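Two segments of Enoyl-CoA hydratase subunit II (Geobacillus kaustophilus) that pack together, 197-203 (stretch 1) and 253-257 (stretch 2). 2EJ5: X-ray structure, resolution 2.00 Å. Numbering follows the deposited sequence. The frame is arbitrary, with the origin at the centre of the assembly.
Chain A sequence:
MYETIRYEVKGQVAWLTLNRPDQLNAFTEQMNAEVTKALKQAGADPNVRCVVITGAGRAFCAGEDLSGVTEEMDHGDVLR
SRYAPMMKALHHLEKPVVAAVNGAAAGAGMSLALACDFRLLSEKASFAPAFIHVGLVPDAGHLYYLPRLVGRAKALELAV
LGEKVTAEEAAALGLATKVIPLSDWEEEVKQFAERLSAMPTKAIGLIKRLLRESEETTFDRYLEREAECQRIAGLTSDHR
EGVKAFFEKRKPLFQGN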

ATOM      1  N   SER A 197      21.440  16.596   3.947  1.00 16.60           N
ATOM      2  CA  SER A 197      21.695  18.018   3.630  1.00 18.10           C
ATOM      3  C   SER A 197      22.791  18.207   2.565  1.00 18.85           C
ATOM      4  O   SER A 197      22.942  19.301   1.981  1.00 19.34           O
ATOM      5  CB  SER A 197      21.977  18.815   4.910  1.00 17.68           C
ATOM      6  OG  SER A 197      23.354  18.710   5.263  1.00 21.66           O
ATOM      7  N   ALA A 198      23.528  17.119   2.288  1.00 18.69           N
ATOM      8  CA  ALA A 198      24.573  17.117   1.276  1.00 18.88           C
ATOM      9  C   ALA A 198      24.120  16.590  -0.083  1.00 19.12           C
ATOM     10  O   ALA A 198      24.863  16.664  -1.062  1.00 17.83           O
ATOM     11  CB  ALA A 198      25.799  16.290   1.773  1.00 20.48           C
ATOM     12  N   MET A 199      22.901  16.048  -0.147  1.00 18.38           N
ATOM     13  CA  MET A 199      22.400  15.438  -1.377  1.00 18.03           C
ATOM     14  C   MET A 199      21.791  16.510  -2.284  1.00 17.56           C
ATOM     15  O   MET A 199      21.668  17.680  -1.855  1.00 18.86           O
ATOM     16  CB  MET A 199      21.338  14.363  -1.004  1.00 18.28           C
ATOM     17  CG  MET A 199      21.862  13.253  -0.115  1.00 19.33           C
ATOM     18  SD  MET A 199      20.768  11.814  -0.168  1.00 19.41           S
ATOM     19  CE  MET A 199      21.212  11.144  -1.788  1.00 24.67           C
ATOM     20  N   PRO A 200      21.438  16.153  -3.540  1.00 16.85           N
ATOM     21  CA  PRO A 200      20.827  17.122  -4.482  1.00 16.59           C
ATOM     22  C   PRO A 200      19.417  17.515  -4.049  1.00 16.52           C
ATOM     23  O   PRO A 200      18.427  16.911  -4.462  1.00 15.93           O
ATOM     24  CB  PRO A 200      20.761  16.350  -5.803  1.00 15.15           C
ATOM     25  CG  PRO A 200      21.755  15.253  -5.648  1.00 15.88           C
ATOM     26  CD  PRO A 200      21.622  14.845  -4.192  1.00 16.29           C
ATOM     27  N   THR A 201      19.356  18.515  -3.191  1.00 16.42           N
ATOM     28  CA  THR A 201      18.129  18.952  -2.568  1.00 17.26           C
ATOM     29  C   THR A 201      16.976  19.238  -3.564  1.00 17.02           C
ATOM     30  O   THR A 201      15.814  18.947  -3.259  1.00 15.58           O
ATOM     31  CB  THR A 201      18.457  20.220  -1.747  1.00 18.21           C
ATOM     32  OG1 THR A 201      19.682  19.973  -1.041  1.00 17.28           O
ATOM     33  CG2 THR A 201      17.342  20.522  -0.773  1.00 17.05           C
ATOM     34  N   LYS A 202      17.292  19.791  -4.735  1.00 17.14           N
ATOM     35  CA  LYS A 202      16.227  20.108  -5.724  1.00 18.53           C
ATOM     36  C   LYS A 202      15.618  18.831  -6.303  1.00 17.68           C
ATOM     37  O   LYS A 202      14.427  18.770  -6.569  1.00 18.19           O
ATOM     38  CB  LYS A 202      16.738  20.960  -6.885  1.00 20.24           C
ATOM     39  CG  LYS A 202      17.052  22.449  -6.510  1.00 24.56           C
ATOM     40  CD  LYS A 202      15.815  23.257  -6.069  1.00 29.02           C
ATOM     41  CE  LYS A 202      16.093  24.770  -6.023  1.00 29.46           C
ATOM     42  NZ  LYS A 202      17.520  25.061  -5.906  1.00 34.57           N
ATOM     43  N   ALA A 203      16.448  17.820  -6.541  1.00 17.43           N
ATOM     44  CA  ALA A 203      15.923  16.506  -6.972  1.00 16.49           C
ATOM     45  C   ALA A 203      15.086  15.886  -5.875  1.00 14.93           C
ATOM     46  O   ALA A 203      14.069  15.272  -6.171  1.00 15.52           O
ATOM     47  CB  ALA A 203      17.033  15.570  -7.389  1.00 16.83           C
ATOM     48  N   LEU A 253      30.204  16.851  -5.520  1.00 31.21           N
ATOM     49  CA  LEU A 253      29.866  17.823  -4.492  1.00 29.70           C
ATOM     50  C   LEU A 253      28.620  18.641  -4.869  1.00 27.71           C
ATOM     51  O   LEU A 253      28.657  19.501  -5.759  1.00 25.92           O
ATOM     52  CB  LEU A 253      31.068  18.720  -4.142  1.00 30.47           C
ATOM     53  CG  LEU A 253      30.985  19.816  -3.081  1.00 31.16           C
ATOM     54  CD1 LEU A 253      30.513  19.319  -1.700  1.00 35.16           C
ATOM     55  CD2 LEU A 253      32.391  20.415  -2.955  1.00 32.48           C
ATOM     56  N   PHE A 254      27.532  18.387  -4.146  1.00 24.96           N
ATOM     57  CA  PHE A 254      26.223  18.965  -4.485  1.00 23.09           C
ATOM     58  C   PHE A 254      25.910  20.216  -3.666  1.00 23.35           C
ATOM     59  O   PHE A 254      26.291  20.325  -2.490  1.00 21.87           O
ATOM     60  CB  PHE A 254      25.109  17.918  -4.270  1.00 22.23           C
ATOM     61  CG  PHE A 254      25.215  16.698  -5.163  1.00 19.16           C
ATOM     62  CD1 PHE A 254      25.258  16.823  -6.533  1.00 18.18           C
ATOM     63  CD2 PHE A 254      25.241  15.411  -4.608  1.00 18.69           C
ATOM     64  CE1 PHE A 254      25.348  15.707  -7.348  1.00 19.38           C
ATOM     65  CE2 PHE A 254      25.329  14.289  -5.426  1.00 18.30           C
ATOM     66  CZ  PHE A 254      25.365  14.431  -6.787  1.00 18.97           C
ATOM     67  N   GLN A 255      25.189  21.146  -4.282  1.00 23.36           N
ATOM     68  CA  GLN A 255      24.840  22.374  -3.618  1.00 26.27           C
ATOM     69  C   GLN A 255      23.351  22.539  -3.342  1.00 25.61           C
ATOM     70  O   GLN A 255      22.992  23.364  -2.521  1.00 24.97           O
ATOM     71  CB  GLN A 255      25.389  23.603  -4.387  1.00 25.89           C
ATOM     72  CG  GLN A 255      26.906  23.638  -4.362  1.00 30.64           C
ATOM     73  CD  GLN A 255      27.513  24.825  -5.116  1.00 31.10           C
ATOM     74  OE1 GLN A 255      26.837  25.505  -5.917  1.00 38.97           O
ATOM     75  NE2 GLN A 255      28.810  25.065  -4.874  1.00 36.22           N
ATOM     76  N   GLY A 256      22.499  21.727  -3.972  1.00 26.29           N
ATOM     77  CA  GLY A 256      21.051  21.876  -3.791  1.00 26.74           C
ATOM     78  C   GLY A 256      20.362  22.792  -4.795  1.00 27.62           C
ATOM     79  O   GLY A 256      19.213  23.196  -4.593  1.00 28.20           O
ATOM     80  N   ASN A 257      21.051  23.127  -5.879  1.00 27.62           N
ATOM     81  CA  ASN A 257      20.434  23.878  -6.984  1.00 28.87           C
ATOM     82  C   ASN A 257      21.034  23.441  -8.281  1.00 28.60           C
ATOM     83  O   ASN A 257      20.739  24.048  -9.332  1.00 29.43           O
ATOM     84  CB  ASN A 257      20.670  25.381  -6.825  1.00 29.14           C
ATOM     85  CG  ASN A 257      22.107  25.702  -6.529  1.00 31.97           C
ATOM     86  OD1 ASN A 257      23.030  25.239  -7.240  1.00 34.56           O
ATOM     87  ND2 ASN A 257      22.327  26.474  -5.457  1.00 34.20           N
ATOM     88  OXT ASN A 257      21.834  22.496  -8.261  1.00 27.20           O
TER
HETATM   89  O   HOH W   1      27.455  16.897  -1.636  1.00 20.45           O

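Chain termini are often pinned by a few contacts of different kinds, and the C-terminal segment of this enoyl-CoA hydratase subunit is a compact example. Residues 253-257 form no regular helix or strand, yet they run roughly alongside the turn that leads through Pro200, the N-cap, into a helix; the two directions differ by 27°. The backbones come nearest at Thr201 and Gly256, whose CA atoms lie 4.3 Å apart.

Glycine suits this approach. Thr201 OG1 sits 3.6 Å from Gly256 CA, and an ideal CB on Gly256 would fall 3.0 Å from that oxygen, a clash; the positive phi of 91° would also jam it against the preceding carbonyl.

The apolar contribution comes from Pro200 and Phe254. Pro200 CG stands 3.6 Å from the centroid of the Phe254 ring, almost on the ring normal, so the slightly polarized C-H bonds of proline meet the electron-rich face in a CH-pi contact.

Polar links flank this pair. Lys202 reaches out with NZ to donate a hydrogen bond to Gly256 O, at 2.8 Å, giving the ammonium group a backbone acceptor. Toward the other end, a water bridges the main chains, donating to Ala198 O (2.7 Å from the water O) and accepting from Phe254 N (2.9 Å from the water O).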